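Local coordinates for protein hypothetical methylmalonyl-CoA decarboxylase alpha subunit (PDB 1X0U) that is of unknown function but belongs to the carboxyl transferase family of the ClpP/crotonase clan and forms an assembly of six chains, at residues A[37-40]-A[44-47]; A[96-101]-A[113-118]; A[187-192]-A[247-252]. All coordinates share one frame; numbering follows the deposited sequence.

Interaction 1: A[37-40]-A[44-47]; sequences KGKL and ERLA
Leu-40 meets Arg-45 through both its side chain and its backbone. Leu-40 CB rests against Arg-45 CG at 3.8 Å, the aliphatic root of the arginine serving as a hydrophobic surface. The polar part is a carbonyl set over the face of the guanidinium. Leu-40 O lies 3.1 Å above that plane, offset toward its rim, and although it comes within 3.3 Å of Arg-45 NE the angle is too poor for a hydrogen bond; the oxygen accepts one from Gln-34 NE2 instead. The long extended chain of arginine, straight from CG to NE, carries its flat end under this carbonyl.

Among the charged groups, the Lys-39 chain bends about its CG-CD bond (chi3 66°), bringing CE to the guanidinium edge, 3.6 Å from Arg-45 NH2. Lys-39 NZ and Arg-45 NH1 then take different oxygens of Asp-134, while Glu-239 OE1 receives both Arg-45 NE and Leu-40 N. Glu-44 crosses Leu-40 at about a right angle, its OE1 lying 3.9 Å from Leu-40 CD2. That oxygen is held by His-35 NE2 and by Thr-41 N, just before helix 42-49.

Just upstream, Gly-38 closes a Schellman motif with positive phi, turning the chain out of the preceding helix. The shared carboxylates imply that the lysine and arginine are gathered as counter-charges, and that buried Arg-45 ties the loop between two helices to the core.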
ATOM      1  N   LYS A  37      13.542  53.162  -9.733  1.00 19.95           N
ATOM      2  CA  LYS A  37      13.957  52.711  -8.402  1.00 19.65           C
ATOM      3  C   LYS A  37      15.073  51.680  -8.537  1.00 19.07           C
ATOM      4  O   LYS A  37      15.739  51.339  -7.561  1.00 20.42           O
ATOM      5  CB  LYS A  37      12.784  52.060  -7.661  1.00 19.67           C
ATOM      6  CG  LYS A  37      11.660  53.003  -7.246  1.00 22.71           C
ATOM      7  CD  LYS A  37      10.500  52.212  -6.625  1.00 23.70           C
ATOM      8  CE  LYS A  37       9.415  53.123  -6.067  1.00 23.73           C
ATOM      9  NZ  LYS A  37       8.254  52.343  -5.547  1.00 25.09           N
ATOM     10  N   GLY A  38      15.270  51.185  -9.753  1.00 17.92           N
ATOM     11  CA  GLY A  38      16.290  50.183  -9.981  1.00 17.44           C
ATOM     12  C   GLY A  38      15.664  48.799 -10.079  1.00 17.53           C
ATOM     13  O   GLY A  38      16.363  47.788 -10.082  1.00 16.02           O
ATOM     14  N   LYS A  39      14.338  48.750 -10.177  1.00 16.60           N
ATOM     15  CA  LYS A  39      13.634  47.468 -10.260  1.00 16.57           C
ATOM     16  C   LYS A  39      13.161  47.138 -11.669  1.00 16.39           C
ATOM     17  O   LYS A  39      12.969  48.031 -12.493  1.00 18.46           O
ATOM     18  CB  LYS A  39      12.415  47.485  -9.344  1.00 13.80           C
ATOM     19  CG  LYS A  39      12.686  47.974  -7.946  1.00 14.62           C
ATOM     20  CD  LYS A  39      11.373  48.190  -7.210  1.00 14.48           C
ATOM     21  CE  LYS A  39      10.634  46.874  -6.984  1.00 14.17           C
ATOM     22  NZ  LYS A  39       9.258  47.135  -6.484  1.00 14.40           N
ATOM     23  N   LEU A  40      12.964  45.851 -11.935  1.00 16.87           N
ATOM     24  CA  LEU A  40      12.461  45.402 -13.232  1.00 15.97           C
ATOM     25  C   LEU A  40      10.969  45.133 -13.055  1.00 15.93           C
ATOM     26  O   LEU A  40      10.495  45.056 -11.924  1.00 15.65           O
ATOM     27  CB  LEU A  40      13.176  44.123 -13.686  1.00 14.19           C
ATOM     28  CG  LEU A  40      14.662  44.252 -14.046  1.00 13.96           C
ATOM     29  CD1 LEU A  40      15.181  42.903 -14.529  1.00 12.28           C
ATOM     30  CD2 LEU A  40      14.853  45.306 -15.123  1.00 10.64           C
ATOM     31  N   GLU A  44       9.376  41.475 -17.103  1.00 17.57           N
ATOM     32  CA  GLU A  44      10.784  41.530 -17.492  1.00 17.02           C
ATOM     33  C   GLU A  44      11.576  40.499 -16.669  1.00 17.52           C
ATOM     34  O   GLU A  44      12.494  39.848 -17.176  1.00 18.66           O
ATOM     35  CB  GLU A  44      11.345  42.952 -17.290  1.00 17.17           C
ATOM     36  CG  GLU A  44      10.651  43.999 -18.166  1.00 16.29           C
ATOM     37  CD  GLU A  44      11.090  45.426 -17.887  1.00 17.41           C
ATOM     38  OE1 GLU A  44      11.311  45.781 -16.710  1.00 16.16           O
ATOM     39  OE2 GLU A  44      11.195  46.207 -18.854  1.00 18.06           O
ATOM     40  N   ARG A  45      11.208  40.331 -15.403  1.00 16.05           N
ATOM     41  CA  ARG A  45      11.888  39.361 -14.554  1.00 15.47           C
ATOM     42  C   ARG A  45      11.616  37.936 -15.051  1.00 16.68           C
ATOM     43  O   ARG A  45      12.517  37.100 -15.073  1.00 16.71           O
ATOM     44  CB  ARG A  45      11.417  39.513 -13.110  1.00 14.85           C
ATOM     45  CG  ARG A  45      11.838  40.812 -12.452  1.00 13.70           C
ATOM     46  CD  ARG A  45      10.887  41.182 -11.333  1.00  9.54           C
ATOM     47  NE  ARG A  45      11.405  42.262 -10.498  1.00 10.62           N
ATOM     48  CZ  ARG A  45      10.715  42.833  -9.512  1.00 10.74           C
ATOM     49  NH1 ARG A  45       9.472  42.436  -9.240  1.00 10.88           N
ATOM     50  NH2 ARG A  45      11.273  43.779  -8.779  1.00  7.38           N
ATOM     51  N   LEU A  46      10.378  37.660 -15.458  1.00 15.78           N
ATOM     52  CA  LEU A  46      10.024  36.332 -15.964  1.00 14.88           C
ATOM     53  C   LEU A  46      10.766  36.020 -17.268  1.00 15.02           C
ATOM     54  O   LEU A  46      11.278  34.919 -17.444  1.00 14.22           O
ATOM     55  CB  LEU A  46       8.506  36.222 -16.205  1.00 14.33           C
ATOM     56  CG  LEU A  46       7.520  36.157 -15.030  1.00 14.68           C
ATOM     57  CD1 LEU A  46       6.101  36.178 -15.593  1.00 13.53           C
ATOM     58  CD2 LEU A  46       7.724  34.884 -14.211  1.00  9.63           C
ATOM     59  N   ALA A  47      10.819  36.977 -18.190  1.00 14.54           N
ATOM     60  CA  ALA A  47      11.512  36.731 -19.453  1.00 15.70           C
ATOM     61  C   ALA A  47      12.984  36.399 -19.192  1.00 14.43           C
ATOM     62  O   ALA A  47      13.578  35.606 -19.913  1.00 13.88           O
ATOM     63  CB  ALA A  47      11.396  37.955 -20.389  1.00 15.13           C
TER

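Interaction 2: A[96-101]-A[113-118]; sequences YAQDFT and NKIVRA
Ile-115 lays its CD1 methyl over the face of the Tyr-96 ring, 3.8 Å from the centroid and only 13° off the ring normal, a CH-pi contact. The second branch is just as close: Ile-115 CG2 lies over the same face, nearer the rim, 3.6 Å from Tyr-96 CD1. Isoleucine suits the place because its beta-branch spreads two arms across one ring, CG2 toward the CD1 and CE1 side, CD1 over the middle. The tyrosine meets them by holding CG between its backbone N and carbonyl carbon (chi1 66°), a crowded position that turns the ring broadside to the helix.

The contact joins the first strand and the helix of a beta-alpha-beta unit, in which strand 91-98 leads through helix 109-125 to the adjacent parallel strand 129-133, within the crotonase-like sheet.

Packing thins toward the end of the strand. Gln-98 NE2 approaches Ile-115 CD1 no nearer than 4.4 Å, and its amide is occupied elsewhere, OE1 accepting from Asp-134 N and NE2 bonding to His-111. Beyond it the chain leaves the helix altogether, and Asp-99 forms an Asx turn: its OD1 receives Thr-101 N at 2.9 Å and Thr-101 OG1 at 2.7 Å, both from the same face of the carboxylate plane.

The helix has its own looser side. Val-116 and Arg-117 make no contact with the strand segment and are partly exposed, with Arg-117 packing on Asp-425 of a neighbouring subunit.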
ATOM      1  N   TYR A  96       5.222  32.728 -10.371  1.00 13.14           N
ATOM      2  CA  TYR A  96       4.289  33.828 -10.353  1.00 12.07           C
ATOM      3  C   TYR A  96       5.173  35.041 -10.133  1.00 11.90           C
ATOM      4  O   TYR A  96       6.218  34.955  -9.478  1.00 10.87           O
ATOM      5  CB  TYR A  96       3.227  33.703  -9.258  1.00  9.35           C
ATOM      6  CG  TYR A  96       3.714  33.774  -7.835  1.00 11.04           C
ATOM      7  CD1 TYR A  96       3.850  32.616  -7.067  1.00  8.82           C
ATOM      8  CD2 TYR A  96       3.987  35.003  -7.232  1.00 10.31           C
ATOM      9  CE1 TYR A  96       4.237  32.684  -5.742  1.00  9.44           C
ATOM     10  CE2 TYR A  96       4.374  35.077  -5.901  1.00 10.92           C
ATOM     11  CZ  TYR A  96       4.498  33.909  -5.163  1.00 11.06           C
ATOM     12  OH  TYR A  96       4.909  33.967  -3.851  1.00 12.37           O
ATOM     13  N   ALA A  97       4.775  36.156 -10.728  1.00 10.87           N
ATOM     14  CA  ALA A  97       5.517  37.399 -10.607  1.00 10.08           C
ATOM     15  C   ALA A  97       4.485  38.470 -10.333  1.00  9.81           C
ATOM     16  O   ALA A  97       3.642  38.758 -11.183  1.00  7.34           O
ATOM     17  CB  ALA A  97       6.262  37.693 -11.904  1.00  6.09           C
ATOM     18  N   GLN A  98       4.528  39.027  -9.131  1.00 10.42           N
ATOM     19  CA  GLN A  98       3.590  40.065  -8.758  1.00 11.52           C
ATOM     20  C   GLN A  98       3.994  41.363  -9.449  1.00 14.29           C
ATOM     21  O   GLN A  98       5.180  41.671  -9.580  1.00 13.53           O
ATOM     22  CB  GLN A  98       3.575  40.228  -7.237  1.00 12.07           C
ATOM     23  CG  GLN A  98       3.069  38.986  -6.507  1.00 10.52           C
ATOM     24  CD  GLN A  98       3.140  39.115  -4.998  1.00 11.54           C
ATOM     25  OE1 GLN A  98       4.200  39.402  -4.433  1.00 11.44           O
ATOM     26  NE2 GLN A  98       2.012  38.892  -4.332  1.00 11.68           N
ATOM     27  N   ASP A  99       3.001  42.104  -9.922  1.00 15.23           N
ATOM     28  CA  ASP A  99       3.247  43.364 -10.610  1.00 16.83           C
ATOM     29  C   ASP A  99       2.957  44.509  -9.652  1.00 17.16           C
ATOM     30  O   ASP A  99       1.795  44.820  -9.386  1.00 16.47           O
ATOM     31  CB  ASP A  99       2.342  43.481 -11.829  1.00 16.69           C
ATOM     32  CG  ASP A  99       2.740  44.615 -12.733  1.00 17.29           C
ATOM     33  OD1 ASP A  99       3.361  45.576 -12.233  1.00 17.80           O
ATOM     34  OD2 ASP A  99       2.424  44.546 -13.936  1.00 16.04           O
ATOM     35  N   PHE A 100       4.017  45.132  -9.141  1.00 16.29           N
ATOM     36  CA  PHE A 100       3.879  46.229  -8.190  1.00 15.57           C
ATOM     37  C   PHE A 100       3.098  47.423  -8.744  1.00 16.25           C
ATOM     38  O   PHE A 100       2.566  48.223  -7.975  1.00 15.01           O
ATOM     39  CB  PHE A 100       5.263  46.707  -7.715  1.00 14.63           C
ATOM     40  CG  PHE A 100       5.201  47.731  -6.609  1.00 13.70           C
ATOM     41  CD1 PHE A 100       4.937  47.345  -5.296  1.00 12.59           C
ATOM     42  CD2 PHE A 100       5.332  49.088  -6.891  1.00 13.56           C
ATOM     43  CE1 PHE A 100       4.799  48.294  -4.279  1.00 12.88           C
ATOM     44  CE2 PHE A 100       5.195  50.047  -5.881  1.00 13.81           C
ATOM     45  CZ  PHE A 100       4.927  49.651  -4.571  1.00 11.62           C
ATOM     46  N   THR A 101       3.020  47.537 -10.066  1.00 16.50           N
ATOM     47  CA  THR A 101       2.311  48.658 -10.682  1.00 19.29           C
ATOM     48  C   THR A 101       0.799  48.497 -10.620  1.00 19.81           C
ATOM     49  O   THR A 101       0.057  49.425 -10.938  1.00 20.76           O
ATOM     50  CB  THR A 101       2.703  48.853 -12.162  1.00 19.48           C
ATOM     51  OG1 THR A 101       2.120  47.814 -12.957  1.00 20.10           O
ATOM     52  CG2 THR A 101       4.222  48.828 -12.318  1.00 20.99           C
ATOM     53  N   ASN A 113      -5.902  33.409  -5.767  1.00 14.48           N
ATOM     54  CA  ASN A 113      -6.305  32.183  -6.460  1.00 15.07           C
ATOM     55  C   ASN A 113      -5.459  31.859  -7.693  1.00 14.25           C
ATOM     56  O   ASN A 113      -5.288  30.686  -8.035  1.00 13.32           O
ATOM     57  CB  ASN A 113      -7.792  32.235  -6.830  1.00 15.81           C
ATOM     58  CG  ASN A 113      -8.681  32.362  -5.604  1.00 19.65           C
ATOM     59  OD1 ASN A 113      -8.377  31.800  -4.552  1.00 20.75           O
ATOM     60  ND2 ASN A 113      -9.785  33.094  -5.731  1.00 21.22           N
ATOM     61  N   LYS A 114      -4.934  32.881  -8.367  1.00 12.72           N
ATOM     62  CA  LYS A 114      -4.079  32.627  -9.526  1.00 13.13           C
ATOM     63  C   LYS A 114      -2.791  31.956  -9.044  1.00 13.55           C
ATOM     64  O   LYS A 114      -2.292  31.018  -9.663  1.00 12.08           O
ATOM     65  CB  LYS A 114      -3.738  33.926 -10.250  1.00 13.55           C
ATOM     66  CG  LYS A 114      -4.935  34.586 -10.942  1.00 15.04           C
ATOM     67  CD  LYS A 114      -4.513  35.835 -11.706  1.00 12.91           C
ATOM     68  CE  LYS A 114      -3.596  35.478 -12.877  1.00 11.59           C
ATOM     69  NZ  LYS A 114      -3.070  36.691 -13.578  1.00 11.91           N
ATOM     70  N   ILE A 115      -2.257  32.441  -7.928  1.00 14.41           N
ATOM     71  CA  ILE A 115      -1.048  31.864  -7.367  1.00 15.95           C
ATOM     72  C   ILE A 115      -1.348  30.433  -6.905  1.00 14.50           C
ATOM     73  O   ILE A 115      -0.583  29.513  -7.181  1.00 14.46           O
ATOM     74  CB  ILE A 115      -0.530  32.709  -6.175  1.00 16.27           C
ATOM     75  CG1 ILE A 115      -0.084  34.083  -6.674  1.00 17.39           C
ATOM     76  CG2 ILE A 115       0.641  32.006  -5.485  1.00 17.61           C
ATOM     77  CD1 ILE A 115       0.565  34.949  -5.591  1.00 16.44           C
ATOM     78  N   VAL A 116      -2.472  30.259  -6.215  1.00 14.96           N
ATOM     79  CA  VAL A 116      -2.898  28.952  -5.707  1.00 15.14           C
ATOM     80  C   VAL A 116      -3.020  27.963  -6.863  1.00 16.13           C
ATOM     81  O   VAL A 116      -2.582  26.814  -6.757  1.00 15.00           O
ATOM     82  CB  VAL A 116      -4.277  29.060  -4.973  1.00 15.79           C
ATOM     83  CG1 VAL A 116      -4.879  27.673  -4.729  1.00 15.21           C
ATOM     84  CG2 VAL A 116      -4.105  29.783  -3.645  1.00 14.58           C
ATOM     85  N   ARG A 117      -3.615  28.420  -7.965  1.00 15.67           N
ATOM     86  CA  ARG A 117      -3.804  27.584  -9.145  1.00 17.08           C
ATOM     87  C   ARG A 117      -2.466  27.144  -9.738  1.00 16.44           C
ATOM     88  O   ARG A 117      -2.345  26.029 -10.241  1.00 15.93           O
ATOM     89  CB  ARG A 117      -4.646  28.340 -10.182  1.00 18.07           C
ATOM     90  CG  ARG A 117      -4.559  27.827 -11.614  1.00 21.73           C
ATOM     91  CD  ARG A 117      -5.001  26.385 -11.784  1.00 25.47           C
ATOM     92  NE  ARG A 117      -6.418  26.180 -11.522  1.00 28.72           N
ATOM     93  CZ  ARG A 117      -7.078  25.072 -11.848  1.00 31.26           C
ATOM     94  NH1 ARG A 117      -6.434  24.081 -12.452  1.00 32.03           N
ATOM     95  NH2 ARG A 117      -8.376  24.949 -11.565  1.00 29.57           N
ATOM     96  N   ALA A 118      -1.466  28.021  -9.676  1.00 16.86           N
ATOM     97  CA  ALA A 118      -0.138  27.696 -10.188  1.00 16.26           C
ATOM     98  C   ALA A 118       0.434  26.586  -9.321  1.00 16.72           C
ATOM     99  O   ALA A 118       0.962  25.603  -9.829  1.00 17.60           O
ATOM    100  CB  ALA A 118       0.769  28.921 -10.136  1.00 16.07           C
TER

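Interaction 3: A[187-192]-A[247-252]; sequences FIIMIK and KRLLSY
Phe-187 of the strand and Leu-249 of the helix meet through carbon alone, and following the phenylalanine outward gives the main part of the contact. Its CB is the first atom to touch, 3.9 Å from Leu-249 CD2. One bond further, CG comes to 3.8 Å from the same methyl. Here the ring begins, and its CD2 makes the closest approach, 3.7 Å to Leu-249 CD2, so a single methyl lies against the root of the side chain. Farther along that edge, Phe-187 CE2 passes to the other branch, Leu-249 CD1, at 4.4 Å. This second methyl sits over one face of the ring, about 4.4 Å from its centroid, a looser cover than the first. The tip, CZ, stays 4.5 Å from Leu-249 CD1.

The leucine CG stands opposite the backbone N (chi1 -180°) and the chain then forks, setting both methyls over one face, CD2 lower and near the CG end, CD1 higher and nearer the centre. Leucine suits the place because its two methyls spread over one face of the Phe-187 ring. The same CD2 also comes within 4.4 Å of Ile-189 CD1, two residues along the strand. Phe-187 and Ile-189 both direct their side chains at the helix, as alternation in a strand requires, while Ile-188 between them turns away.

Strand 187-191 lies between the parallel strands 166-170 and 234-236, and helix 239-252 packs across them, with Leu-249 also on Ile-167 and Ile-189 on Ala-242 and Leu-245. Phe-187 further touches Phe-234 and stacks edge-to-face with Phe-355 of helix 343-358, placing this layer of helix and sheet against a helix from later in the chain.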
ATOM      1  N   PHE A 187      13.720  28.351   0.147  1.00 10.68           N
ATOM      2  CA  PHE A 187      14.792  29.338   0.070  1.00 12.25           C
ATOM      3  C   PHE A 187      14.255  30.715  -0.271  1.00 12.83           C
ATOM      4  O   PHE A 187      13.381  30.854  -1.131  1.00 12.24           O
ATOM      5  CB  PHE A 187      15.809  28.963  -1.023  1.00 11.00           C
ATOM      6  CG  PHE A 187      16.477  27.631  -0.817  1.00  9.52           C
ATOM      7  CD1 PHE A 187      17.571  27.506   0.035  1.00  9.67           C
ATOM      8  CD2 PHE A 187      15.989  26.495  -1.452  1.00  9.83           C
ATOM      9  CE1 PHE A 187      18.167  26.267   0.249  1.00  8.50           C
ATOM     10  CE2 PHE A 187      16.581  25.254  -1.241  1.00  9.70           C
ATOM     11  CZ  PHE A 187      17.669  25.144  -0.388  1.00  7.52           C
ATOM     12  N   ILE A 188      14.785  31.727   0.405  1.00 11.89           N
ATOM     13  CA  ILE A 188      14.407  33.092   0.127  1.00 13.01           C
ATOM     14  C   ILE A 188      15.637  33.839  -0.394  1.00 14.39           C
ATOM     15  O   ILE A 188      16.630  33.994   0.315  1.00 12.60           O
ATOM     16  CB  ILE A 188      13.874  33.830   1.379  1.00 13.69           C
ATOM     17  CG1 ILE A 188      12.517  33.258   1.809  1.00 13.20           C
ATOM     18  CG2 ILE A 188      13.698  35.310   1.065  1.00 12.22           C
ATOM     19  CD1 ILE A 188      11.931  33.962   3.029  1.00  9.26           C
ATOM     20  N   ILE A 189      15.566  34.261  -1.651  1.00 15.11           N
ATOM     21  CA  ILE A 189      16.626  35.030  -2.284  1.00 15.73           C
ATOM     22  C   ILE A 189      16.090  36.460  -2.313  1.00 17.07           C
ATOM     23  O   ILE A 189      15.040  36.728  -2.896  1.00 16.86           O
ATOM     24  CB  ILE A 189      16.877  34.557  -3.711  1.00 16.48           C
ATOM     25  CG1 ILE A 189      17.350  33.099  -3.686  1.00 16.53           C
ATOM     26  CG2 ILE A 189      17.887  35.483  -4.387  1.00 15.03           C
ATOM     27  CD1 ILE A 189      17.321  32.414  -5.035  1.00 15.71           C
ATOM     28  N   MET A 190      16.808  37.369  -1.670  1.00 16.51           N
ATOM     29  CA  MET A 190      16.383  38.751  -1.582  1.00 16.18           C
ATOM     30  C   MET A 190      17.449  39.717  -2.074  1.00 16.43           C
ATOM     31  O   MET A 190      18.642  39.484  -1.886  1.00 16.86           O
ATOM     32  CB  MET A 190      16.034  39.070  -0.127  1.00 15.84           C
ATOM     33  CG  MET A 190      15.463  40.453   0.096  1.00 14.97           C
ATOM     34  SD  MET A 190      14.803  40.575   1.752  1.00 19.67           S
ATOM     35  CE  MET A 190      14.522  42.328   1.886  1.00 13.96           C
ATOM     36  N   ILE A 191      17.007  40.801  -2.703  1.00 16.42           N
ATOM     37  CA  ILE A 191      17.912  41.827  -3.216  1.00 17.91           C
ATOM     38  C   ILE A 191      18.059  42.914  -2.156  1.00 18.29           C
ATOM     39  O   ILE A 191      17.087  43.282  -1.504  1.00 17.73           O
ATOM     40  CB  ILE A 191      17.362  42.481  -4.505  1.00 17.82           C
ATOM     41  CG1 ILE A 191      17.157  41.422  -5.593  1.00 19.84           C
ATOM     42  CG2 ILE A 191      18.331  43.557  -5.005  1.00 17.82           C
ATOM     43  CD1 ILE A 191      15.899  40.618  -5.448  1.00 19.35           C
ATOM     44  N   LYS A 192      19.271  43.416  -1.953  1.00 20.80           N
ATOM     45  CA  LYS A 192      19.428  44.472  -0.964  1.00 23.46           C
ATOM     46  C   LYS A 192      19.295  45.814  -1.655  1.00 22.37           C
ATOM     47  O   LYS A 192      19.789  46.005  -2.759  1.00 23.63           O
ATOM     48  CB  LYS A 192      20.765  44.369  -0.199  1.00 26.05           C
ATOM     49  CG  LYS A 192      21.967  43.840  -0.967  1.00 29.47           C
ATOM     50  CD  LYS A 192      23.061  43.416   0.029  1.00 31.58           C
ATOM     51  CE  LYS A 192      24.234  42.683  -0.636  1.00 31.33           C
ATOM     52  NZ  LYS A 192      25.308  43.611  -1.101  1.00 33.52           N
ATOM     53  N   LYS A 247      18.394  30.190 -11.012  1.00 13.35           N
ATOM     54  CA  LYS A 247      18.705  29.199 -12.047  1.00 16.17           C
ATOM     55  C   LYS A 247      19.786  28.250 -11.548  1.00 15.44           C
ATOM     56  O   LYS A 247      19.749  27.053 -11.809  1.00 15.71           O
ATOM     57  CB  LYS A 247      19.226  29.857 -13.321  1.00 16.59           C
ATOM     58  CG  LYS A 247      18.216  30.603 -14.152  1.00 19.69           C
ATOM     59  CD  LYS A 247      18.928  31.134 -15.388  1.00 23.40           C
ATOM     60  CE  LYS A 247      17.990  31.851 -16.326  1.00 27.93           C
ATOM     61  NZ  LYS A 247      18.698  32.206 -17.589  1.00 31.30           N
ATOM     62  N   ARG A 248      20.762  28.799 -10.833  1.00 17.68           N
ATOM     63  CA  ARG A 248      21.858  27.990 -10.316  1.00 18.05           C
ATOM     64  C   ARG A 248      21.357  27.080  -9.196  1.00 17.39           C
ATOM     65  O   ARG A 248      21.748  25.910  -9.108  1.00 15.14           O
ATOM     66  CB  ARG A 248      22.985  28.886  -9.806  1.00 19.92           C
ATOM     67  CG  ARG A 248      24.259  28.114  -9.509  1.00 26.01           C
ATOM     68  CD  ARG A 248      25.317  28.964  -8.831  1.00 28.67           C
ATOM     69  NE  ARG A 248      26.427  28.128  -8.377  1.00 32.56           N
ATOM     70  CZ  ARG A 248      27.354  28.521  -7.512  1.00 33.73           C
ATOM     71  NH1 ARG A 248      27.310  29.745  -7.002  1.00 32.56           N
ATOM     72  NH2 ARG A 248      28.319  27.686  -7.152  1.00 35.43           N
ATOM     73  N   LEU A 249      20.487  27.616  -8.345  1.00 15.08           N
ATOM     74  CA  LEU A 249      19.929  26.840  -7.250  1.00 14.86           C
ATOM     75  C   LEU A 249      19.138  25.674  -7.832  1.00 15.74           C
ATOM     76  O   LEU A 249      19.329  24.528  -7.441  1.00 17.85           O
ATOM     77  CB  LEU A 249      19.013  27.718  -6.394  1.00 13.89           C
ATOM     78  CG  LEU A 249      18.363  27.029  -5.195  1.00 15.28           C
ATOM     79  CD1 LEU A 249      19.463  26.400  -4.324  1.00 14.40           C
ATOM     80  CD2 LEU A 249      17.537  28.046  -4.394  1.00 12.74           C
ATOM     81  N   LEU A 250      18.251  25.966  -8.778  1.00 17.21           N
ATOM     82  CA  LEU A 250      17.442  24.919  -9.402  1.00 16.40           C
ATOM     83  C   LEU A 250      18.302  23.821 -10.021  1.00 15.86           C
ATOM     84  O   LEU A 250      17.930  22.640  -9.981  1.00 15.04           O
ATOM     85  CB  LEU A 250      16.536  25.511 -10.483  1.00 14.03           C
ATOM     86  CG  LEU A 250      15.304  26.297 -10.032  1.00 15.98           C
ATOM     87  CD1 LEU A 250      14.725  27.035 -11.234  1.00 13.76           C
ATOM     88  CD2 LEU A 250      14.266  25.351  -9.418  1.00 14.93           C
ATOM     89  N   SER A 251      19.441  24.205 -10.596  1.00 13.85           N
ATOM     90  CA  SER A 251      20.332  23.231 -11.225  1.00 13.36           C
ATOM     91  C   SER A 251      20.791  22.160 -10.242  1.00 13.01           C
ATOM     92  O   SER A 251      21.157  21.070 -10.653  1.00 14.05           O
ATOM     93  CB  SER A 251      21.563  23.921 -11.839  1.00 13.09           C
ATOM     94  OG  SER A 251      22.448  24.419 -10.843  1.00 14.57           O
ATOM     95  N   TYR A 252      20.764  22.461  -8.947  1.00 13.17           N
ATOM     96  CA  TYR A 252      21.193  21.485  -7.945  1.00 14.67           C
ATOM     97  C   TYR A 252      20.044  20.622  -7.413  1.00 15.44           C
ATOM     98  O   TYR A 252      20.272  19.597  -6.755  1.00 14.90           O
ATOM     99  CB  TYR A 252      21.846  22.193  -6.747  1.00 15.37           C
ATOM    100  CG  TYR A 252      23.242  22.731  -6.992  1.00 16.83           C
ATOM    101  CD1 TYR A 252      24.333  21.869  -7.140  1.00 17.42           C
ATOM    102  CD2 TYR A 252      23.474  24.101  -7.060  1.00 16.46           C
ATOM    103  CE1 TYR A 252      25.614  22.360  -7.346  1.00 18.14           C
ATOM    104  CE2 TYR A 252      24.754  24.604  -7.268  1.00 18.49           C
ATOM    105  CZ  TYR A 252      25.814  23.733  -7.412  1.00 18.32           C
ATOM    106  OH  TYR A 252      27.063  24.242  -7.638  1.00 21.46           O
TER

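From the N terminus the contacts come in series, and none nests within or crosses another. Interaction 1 closes a very short turn into helix 42-49; interaction 2 closes the passage from strand 91-98 into the following helix; interaction 3 closes a much longer excursion, from strand 187-191 to helix 239-252. Interactions 1 and 2 touch directly, Leu-46 CG lying 3.7 Å from Ala-97 CB, and Lys-39 makes a cation-pi contact with Phe-100. Interactions 2 and 3 stand about 19 Å apart between centres but pack helices onto the same mixed sheet. Glu-239, on the helix of interaction 3, binds Arg-45 of interaction 1.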